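Local atomic coordinates of kojibiose phosphorylase (Gut metagenome, PDB entry 6W0P), a protein that belongs to glycoside hydrolase family 65 and joins a beta-sandwich N-terminal domain to a helical catalytic domain. Residues M373-R385 and A394-A406. Residues are numbered along the deposited sequence; the frame is centred on the assembly and turned at random.
Sequences MFRYNTLEEAKAR and ACFPVATRNGKEA
Ala-394 lays its methyl group against Leu-379 CD2 and Ala-382 CB on helix 379-388. Cys-395 N fastens the loop to this helix, donating to Ala-382 O at 2.8 Å from above the carbonyl plane. Phe-396 wedges its ring into the bend between helices 365-376 and 379-388. Ala-382 CB sits over one face in a CH-pi contact, 3.9 Å from the centroid of the Phe-396 ring, while Arg-375 O lies in the ring plane at the edge, 3.2 Å from Phe-396 CE1. Water 1 accepts from Arg-375 NH2, which also forms a salt bridge with Glu-353, and can donate to Pro-397 O. The methyl of Thr-400 meets the edge of the Phe-374 ring. Arg-401 NH1 comes within 3.3 Å of Phe-374 CE1, the guanidinium and ring planes 87° apart, while Arg-401 NE bonds to Asn-61 OD1 and NH2 to Thr-331 O. Gly-403 brings the backbone close to the helix, its CA 3.5 Å from Thr-378 CG2 and its O against Glu-381 CB, and water 2 donates to both Gly-403 O and Thr-378 O. Glu-405 leaves with CG opposite the backbone N (chi1 -176°) and bends at chi2, bringing CG over one face of the Arg-385 guanidinium. No Arg-385 N-H points at the carboxylate; NH1 bonds to Gly-77 O and salt-bridges Glu-388, and water 3 accepts from Arg-385 NE and can donate to Glu-405 OE1. Val-398 N and Ala-399 N use syn lone pairs of the carboxylate. Together these contacts seat an irregular, largely buried loop in the elbow between consecutive helices of the (alpha/alpha)6-barrel catalytic domain.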
ATOM      1  N   MET A 373     -17.508 -18.606 -20.580  1.00 34.56           N
ATOM      2  CA  MET A 373     -17.239 -17.880 -21.858  1.00 34.38           C
ATOM      3  C   MET A 373     -16.869 -16.436 -21.524  1.00 33.81           C
ATOM      4  O   MET A 373     -16.012 -15.828 -22.234  1.00 33.20           O
ATOM      5  CB  MET A 373     -18.451 -17.882 -22.798  1.00 34.74           C
ATOM      6  CG  MET A 373     -18.717 -19.218 -23.481  1.00 35.37           C
ATOM      7  SD  MET A 373     -17.296 -19.984 -24.244  1.00 36.09           S
ATOM      8  CE  MET A 373     -16.816 -18.713 -25.407  1.00 36.34           C
ATOM      9  N   PHE A 374     -17.447 -15.900 -20.452  1.00 33.03           N
ATOM     10  CA  PHE A 374     -17.035 -14.561 -19.985  1.00 33.01           C
ATOM     11  C   PHE A 374     -15.512 -14.565 -19.850  1.00 32.89           C
ATOM     12  O   PHE A 374     -14.896 -13.557 -20.241  1.00 33.67           O
ATOM     13  CB  PHE A 374     -17.700 -14.143 -18.674  1.00 32.80           C
ATOM     14  CG  PHE A 374     -16.917 -13.057 -17.985  1.00 33.15           C
ATOM     15  CD1 PHE A 374     -16.873 -11.773 -18.503  1.00 33.46           C
ATOM     16  CD2 PHE A 374     -16.164 -13.339 -16.862  1.00 33.29           C
ATOM     17  CE1 PHE A 374     -16.141 -10.777 -17.878  1.00 33.68           C
ATOM     18  CE2 PHE A 374     -15.418 -12.348 -16.246  1.00 33.91           C
ATOM     19  CZ  PHE A 374     -15.409 -11.067 -16.755  1.00 33.78           C
ATOM     20  N   ARG A 375     -14.944 -15.635 -19.282  1.00 32.50           N
ATOM     21  CA  ARG A 375     -13.481 -15.761 -19.029  1.00 33.25           C
ATOM     22  C   ARG A 375     -12.742 -16.018 -20.346  1.00 33.99           C
ATOM     23  O   ARG A 375     -11.648 -15.491 -20.515  1.00 34.03           O
ATOM     24  CB  ARG A 375     -13.191 -16.864 -18.007  1.00 33.10           C
ATOM     25  CG  ARG A 375     -13.806 -16.600 -16.641  1.00 32.93           C
ATOM     26  CD  ARG A 375     -13.310 -15.327 -15.961  1.00 33.03           C
ATOM     27  NE  ARG A 375     -13.642 -15.325 -14.534  1.00 32.90           N
ATOM     28  CZ  ARG A 375     -13.253 -14.422 -13.642  1.00 32.33           C
ATOM     29  NH1 ARG A 375     -12.501 -13.398 -13.999  1.00 32.30           N
ATOM     30  NH2 ARG A 375     -13.625 -14.545 -12.380  1.00 32.51           N
ATOM     31  N   TYR A 376     -13.293 -16.833 -21.237  1.00 35.37           N
ATOM     32  CA  TYR A 376     -12.682 -17.057 -22.566  1.00 36.93           C
ATOM     33  C   TYR A 376     -12.575 -15.699 -23.258  1.00 36.44           C
ATOM     34  O   TYR A 376     -11.528 -15.395 -23.838  1.00 37.13           O
ATOM     35  CB  TYR A 376     -13.449 -18.058 -23.436  1.00 38.88           C
ATOM     36  CG  TYR A 376     -12.740 -18.249 -24.748  1.00 41.28           C
ATOM     37  CD1 TYR A 376     -11.624 -19.063 -24.845  1.00 42.14           C
ATOM     38  CD2 TYR A 376     -13.079 -17.474 -25.847  1.00 43.05           C
ATOM     39  CE1 TYR A 376     -10.906 -19.162 -26.027  1.00 44.60           C
ATOM     40  CE2 TYR A 376     -12.375 -17.560 -27.037  1.00 44.68           C
ATOM     41  CZ  TYR A 376     -11.282 -18.401 -27.128  1.00 45.89           C
ATOM     42  OH  TYR A 376     -10.610 -18.468 -28.313  1.00 47.73           O
ATOM     43  N   ASN A 377     -13.612 -14.873 -23.146  1.00 35.60           N
ATOM     44  CA  ASN A 377     -13.708 -13.610 -23.918  1.00 35.33           C
ATOM     45  C   ASN A 377     -12.880 -12.514 -23.240  1.00 35.69           C
ATOM     46  O   ASN A 377     -12.840 -11.413 -23.807  1.00 35.50           O
ATOM     47  CB  ASN A 377     -15.166 -13.211 -24.158  1.00 34.89           C
ATOM     48  CG  ASN A 377     -15.873 -14.130 -25.130  1.00 35.16           C
ATOM     49  OD1 ASN A 377     -15.307 -14.504 -26.157  1.00 36.45           O
ATOM     50  ND2 ASN A 377     -17.108 -14.495 -24.828  1.00 34.91           N
ATOM     51  N   THR A 378     -12.273 -12.787 -22.077  1.00 35.63           N
ATOM     52  CA  THR A 378     -11.355 -11.854 -21.364  1.00 35.81           C
ATOM     53  C   THR A 378      -9.977 -12.513 -21.232  1.00 36.06           C
ATOM     54  O   THR A 378      -9.194 -12.058 -20.380  1.00 35.60           O
ATOM     55  CB  THR A 378     -11.903 -11.424 -19.990  1.00 35.22           C
ATOM     56  OG1 THR A 378     -12.438 -12.563 -19.306  1.00 34.58           O
ATOM     57  CG2 THR A 378     -12.960 -10.354 -20.125  1.00 35.23           C
ATOM     58  N   LEU A 379      -9.684 -13.515 -22.068  1.00 37.06           N
ATOM     59  CA  LEU A 379      -8.342 -14.154 -22.153  1.00 38.84           C
ATOM     60  C   LEU A 379      -7.258 -13.109 -22.455  1.00 40.10           C
ATOM     61  O   LEU A 379      -6.189 -13.200 -21.853  1.00 40.05           O
ATOM     62  CB  LEU A 379      -8.333 -15.251 -23.227  1.00 39.96           C
ATOM     63  CG  LEU A 379      -8.226 -16.684 -22.714  1.00 40.86           C
ATOM     64  CD1 LEU A 379      -8.056 -17.669 -23.875  1.00 41.99           C
ATOM     65  CD2 LEU A 379      -7.078 -16.843 -21.724  1.00 40.51           C
ATOM     66  N   GLU A 380      -7.487 -12.175 -23.379  1.00 42.40           N
ATOM     67  CA  GLU A 380      -6.416 -11.236 -23.818  1.00 44.10           C
ATOM     68  C   GLU A 380      -6.018 -10.350 -22.625  1.00 41.90           C
ATOM     69  O   GLU A 380      -4.795 -10.166 -22.376  1.00 40.69           O
ATOM     70  CB  GLU A 380      -6.855 -10.452 -25.057  1.00 46.56           C
ATOM     71  CG  GLU A 380      -6.851 -11.317 -26.304  1.00 51.44           C
ATOM     72  CD  GLU A 380      -5.466 -11.762 -26.777  1.00 54.67           C
ATOM     73  OE1 GLU A 380      -4.506 -10.960 -26.664  1.00 56.47           O
ATOM     74  OE2 GLU A 380      -5.334 -12.920 -27.232  1.00 58.50           O
ATOM     75  N   GLU A 381      -7.006  -9.864 -21.876  1.00 40.32           N
ATOM     76  CA  GLU A 381      -6.788  -9.060 -20.638  1.00 39.18           C
ATOM     77  C   GLU A 381      -5.982  -9.866 -19.613  1.00 37.02           C
ATOM     78  O   GLU A 381      -5.106  -9.272 -18.954  1.00 35.77           O
ATOM     79  CB  GLU A 381      -8.122  -8.623 -20.045  1.00 40.23           C
ATOM     80  CG  GLU A 381      -8.810  -7.558 -20.879  1.00 41.63           C
ATOM     81  CD  GLU A 381      -9.523  -8.033 -22.131  1.00 42.45           C
ATOM     82  OE1 GLU A 381      -9.714  -9.266 -22.318  1.00 42.99           O
ATOM     83  OE2 GLU A 381      -9.885  -7.155 -22.920  1.00 44.94           O
ATOM     84  N   ALA A 382      -6.256 -11.167 -19.502  1.00 35.93           N
ATOM     85  CA  ALA A 382      -5.588 -12.073 -18.544  1.00 36.05           C
ATOM     86  C   ALA A 382      -4.125 -12.267 -18.971  1.00 36.53           C
ATOM     87  O   ALA A 382      -3.244 -12.444 -18.085  1.00 36.54           O
ATOM     88  CB  ALA A 382      -6.335 -13.380 -18.435  1.00 35.46           C
ATOM     89  N   LYS A 383      -3.855 -12.239 -20.275  1.00 37.41           N
ATOM     90  CA  LYS A 383      -2.471 -12.397 -20.805  1.00 38.41           C
ATOM     91  C   LYS A 383      -1.674 -11.117 -20.546  1.00 37.26           C
ATOM     92  O   LYS A 383      -0.485 -11.230 -20.198  1.00 38.05           O
ATOM     93  CB  LYS A 383      -2.483 -12.765 -22.287  1.00 40.38           C
ATOM     94  CG  LYS A 383      -2.807 -14.224 -22.565  1.00 41.89           C
ATOM     95  CD  LYS A 383      -3.509 -14.430 -23.878  1.00 43.98           C
ATOM     96  CE  LYS A 383      -2.592 -14.867 -24.995  1.00 46.06           C
ATOM     97  NZ  LYS A 383      -3.375 -15.038 -26.245  1.00 47.82           N
ATOM     98  N   ALA A 384      -2.300  -9.951 -20.679  1.00 35.98           N
ATOM     99  CA  ALA A 384      -1.662  -8.655 -20.365  1.00 36.17           C
ATOM    100  C   ALA A 384      -1.378  -8.602 -18.853  1.00 35.54           C
ATOM    101  O   ALA A 384      -0.301  -8.098 -18.461  1.00 35.34           O
ATOM    102  CB  ALA A 384      -2.530  -7.513 -20.859  1.00 36.21           C
ATOM    103  N   ARG A 385      -2.270  -9.170 -18.037  1.00 34.96           N
ATOM    104  CA  ARG A 385      -2.114  -9.201 -16.565  1.00 34.53           C
ATOM    105  C   ARG A 385      -0.904 -10.055 -16.204  1.00 35.18           C
ATOM    106  O   ARG A 385      -0.159  -9.638 -15.303  1.00 36.13           O
ATOM    107  CB  ARG A 385      -3.360  -9.741 -15.851  1.00 33.94           C
ATOM    108  CG  ARG A 385      -3.266  -9.704 -14.329  1.00 32.68           C
ATOM    109  CD  ARG A 385      -2.867  -8.360 -13.739  1.00 32.55           C
ATOM    110  NE  ARG A 385      -2.563  -8.454 -12.311  1.00 32.47           N
ATOM    111  CZ  ARG A 385      -2.039  -7.490 -11.544  1.00 32.13           C
ATOM    112  NH1 ARG A 385      -1.684  -6.317 -12.045  1.00 32.30           N
ATOM    113  NH2 ARG A 385      -1.825  -7.732 -10.265  1.00 31.69           N
ATOM    114  N   ALA A 394      -1.945 -16.719 -19.045  1.00 35.50           N
ATOM    115  CA  ALA A 394      -3.144 -15.952 -18.650  1.00 35.36           C
ATOM    116  C   ALA A 394      -3.274 -15.976 -17.119  1.00 34.58           C
ATOM    117  O   ALA A 394      -3.423 -17.076 -16.556  1.00 35.16           O
ATOM    118  CB  ALA A 394      -4.371 -16.499 -19.339  1.00 35.22           C
ATOM    119  N   CYS A 395      -3.137 -14.804 -16.492  1.00 33.74           N
ATOM    120  CA  CYS A 395      -3.338 -14.575 -15.044  1.00 32.64           C
ATOM    121  C   CYS A 395      -4.678 -13.867 -14.895  1.00 31.89           C
ATOM    122  O   CYS A 395      -4.720 -12.642 -15.115  1.00 32.57           O
ATOM    123  CB  CYS A 395      -2.221 -13.743 -14.436  1.00 32.62           C
ATOM    124  SG  CYS A 395      -2.485 -13.400 -12.676  1.00 32.92           S
ATOM    125  N   PHE A 396      -5.748 -14.611 -14.636  1.00 30.47           N
ATOM    126  CA  PHE A 396      -7.096 -14.024 -14.459  1.00 30.08           C
ATOM    127  C   PHE A 396      -7.093 -13.198 -13.175  1.00 30.13           C
ATOM    128  O   PHE A 396      -6.551 -13.607 -12.139  1.00 29.63           O
ATOM    129  CB  PHE A 396      -8.173 -15.112 -14.471  1.00 30.28           C
ATOM    130  CG  PHE A 396      -8.516 -15.606 -15.845  1.00 30.27           C
ATOM    131  CD1 PHE A 396      -9.413 -14.906 -16.637  1.00 30.65           C
ATOM    132  CD2 PHE A 396      -7.918 -16.740 -16.357  1.00 30.54           C
ATOM    133  CE1 PHE A 396      -9.695 -15.334 -17.926  1.00 30.93           C
ATOM    134  CE2 PHE A 396      -8.190 -17.158 -17.648  1.00 30.99           C
ATOM    135  CZ  PHE A 396      -9.083 -16.458 -18.429  1.00 30.98           C
ATOM    136  N   PRO A 397      -7.727 -12.010 -13.198  1.00 30.14           N
ATOM    137  CA  PRO A 397      -7.629 -11.079 -12.085  1.00 30.02           C
ATOM    138  C   PRO A 397      -8.453 -11.449 -10.845  1.00 29.88           C
ATOM    139  O   PRO A 397      -9.436 -12.148 -10.970  1.00 30.41           O
ATOM    140  CB  PRO A 397      -8.148  -9.781 -12.724  1.00 30.80           C
ATOM    141  CG  PRO A 397      -9.184 -10.269 -13.738  1.00 31.01           C
ATOM    142  CD  PRO A 397      -8.536 -11.499 -14.319  1.00 30.96           C
ATOM    143  N   VAL A 398      -8.069 -10.885  -9.697  1.00 29.48           N
ATOM    144  CA  VAL A 398      -8.808 -10.957  -8.402  1.00 29.38           C
ATOM    145  C   VAL A 398     -10.186 -10.318  -8.587  1.00 29.67           C
ATOM    146  O   VAL A 398     -11.209 -10.949  -8.249  1.00 28.82           O
ATOM    147  CB  VAL A 398      -8.014 -10.270  -7.276  1.00 29.03           C
ATOM    148  CG1 VAL A 398      -8.835 -10.147  -6.011  1.00 28.82           C
ATOM    149  CG2 VAL A 398      -6.713 -11.001  -6.998  1.00 29.55           C
ATOM    150  N   ALA A 399     -10.216  -9.090  -9.099  1.00 30.60           N
ATOM    151  CA  ALA A 399     -11.461  -8.320  -9.279  1.00 31.19           C
ATOM    152  C   ALA A 399     -11.463  -7.673 -10.661  1.00 31.92           C
ATOM    153  O   ALA A 399     -10.470  -6.989 -10.992  1.00 31.79           O
ATOM    154  CB  ALA A 399     -11.578  -7.296  -8.182  1.00 31.79           C
ATOM    155  N   THR A 400     -12.554  -7.855 -11.415  1.00 32.04           N
ATOM    156  CA  THR A 400     -12.697  -7.297 -12.784  1.00 32.49           C
ATOM    157  C   THR A 400     -14.161  -7.293 -13.226  1.00 31.92           C
ATOM    158  O   THR A 400     -14.943  -8.173 -12.733  1.00 31.69           O
ATOM    159  CB  THR A 400     -11.834  -8.100 -13.764  1.00 33.50           C
ATOM    160  OG1 THR A 400     -11.674  -7.320 -14.942  1.00 33.85           O
ATOM    161  CG2 THR A 400     -12.423  -9.448 -14.123  1.00 34.04           C
ATOM    162  N   ARG A 401     -14.514  -6.334 -14.093  1.00 30.65           N
ATOM    163  CA  ARG A 401     -15.614  -6.514 -15.064  1.00 30.60           C
ATOM    164  C   ARG A 401     -15.070  -6.643 -16.494  1.00 30.72           C
ATOM    165  O   ARG A 401     -15.608  -7.484 -17.232  1.00 30.41           O
ATOM    166  CB  ARG A 401     -16.669  -5.411 -14.961  1.00 30.60           C
ATOM    167  CG  ARG A 401     -17.891  -5.660 -15.840  1.00 30.38           C
ATOM    168  CD  ARG A 401     -18.632  -6.954 -15.538  1.00 30.61           C
ATOM    169  NE  ARG A 401     -19.580  -7.289 -16.589  1.00 30.67           N
ATOM    170  CZ  ARG A 401     -19.242  -7.767 -17.786  1.00 31.21           C
ATOM    171  NH1 ARG A 401     -17.978  -8.004 -18.095  1.00 31.56           N
ATOM    172  NH2 ARG A 401     -20.176  -8.003 -18.686  1.00 31.71           N
ATOM    173  N   ASN A 402     -14.050  -5.881 -16.895  1.00 31.35           N
ATOM    174  CA  ASN A 402     -13.653  -5.816 -18.333  1.00 32.60           C
ATOM    175  C   ASN A 402     -12.534  -6.821 -18.639  1.00 33.48           C
ATOM    176  O   ASN A 402     -12.179  -6.928 -19.822  1.00 34.46           O
ATOM    177  CB  ASN A 402     -13.319  -4.396 -18.798  1.00 32.76           C
ATOM    178  CG  ASN A 402     -11.940  -3.930 -18.384  1.00 33.69           C
ATOM    179  OD1 ASN A 402     -11.299  -4.602 -17.570  1.00 34.09           O
ATOM    180  ND2 ASN A 402     -11.500  -2.782 -18.912  1.00 33.14           N
ATOM    181  N   GLY A 403     -12.050  -7.564 -17.634  1.00 33.74           N
ATOM    182  CA  GLY A 403     -10.991  -8.583 -17.770  1.00 33.34           C
ATOM    183  C   GLY A 403      -9.659  -8.107 -17.210  1.00 33.36           C
ATOM    184  O   GLY A 403      -8.771  -8.962 -16.928  1.00 33.76           O
ATOM    185  N   LYS A 404      -9.484  -6.796 -17.075  1.00 33.37           N
ATOM    186  CA  LYS A 404      -8.255  -6.210 -16.483  1.00 34.18           C
ATOM    187  C   LYS A 404      -8.354  -6.259 -14.957  1.00 33.39           C
ATOM    188  O   LYS A 404      -9.482  -6.190 -14.417  1.00 32.48           O
ATOM    189  CB  LYS A 404      -8.040  -4.760 -16.922  1.00 34.97           C
ATOM    190  CG  LYS A 404      -7.788  -4.598 -18.407  1.00 36.24           C
ATOM    191  CD  LYS A 404      -7.365  -3.211 -18.779  1.00 37.30           C
ATOM    192  CE  LYS A 404      -6.991  -3.131 -20.245  1.00 38.93           C
ATOM    193  NZ  LYS A 404      -7.231  -1.766 -20.768  1.00 40.16           N
ATOM    194  N   GLU A 405      -7.206  -6.316 -14.285  1.00 33.08           N
ATOM    195  CA  GLU A 405      -7.185  -6.262 -12.807  1.00 32.94           C
ATOM    196  C   GLU A 405      -7.771  -4.909 -12.375  1.00 32.83           C
ATOM    197  O   GLU A 405      -7.312  -3.876 -12.868  1.00 32.54           O
ATOM    198  CB  GLU A 405      -5.777  -6.504 -12.271  1.00 32.70           C
ATOM    199  CG  GLU A 405      -5.736  -6.543 -10.759  1.00 32.41           C
ATOM    200  CD  GLU A 405      -6.594  -7.651 -10.179  1.00 32.36           C
ATOM    201  OE1 GLU A 405      -6.130  -8.802 -10.207  1.00 33.38           O
ATOM    202  OE2 GLU A 405      -7.728  -7.368  -9.733  1.00 31.88           O
ATOM    203  N   ALA A 406      -8.770  -4.926 -11.494  1.00 32.62           N
ATOM    204  CA  ALA A 406      -9.374  -3.704 -10.912  1.00 33.02           C
ATOM    205  C   ALA A 406      -8.952  -3.538  -9.448  1.00 33.13           C
ATOM    206  O   ALA A 406      -9.115  -2.450  -8.898  1.00 34.57           O
ATOM    207  CB  ALA A 406     -10.876  -3.745 -11.063  1.00 32.58           C
TER
HETATM  208  O   HOH W   1     -12.249 -12.247 -11.228  1.00 32.26           O
HETATM  209  O   HOH W   2      -9.232 -11.553 -17.577  1.00 32.76           O
HETATM  210  O   HOH W   3      -4.047 -10.338 -10.903  1.00 28.80           O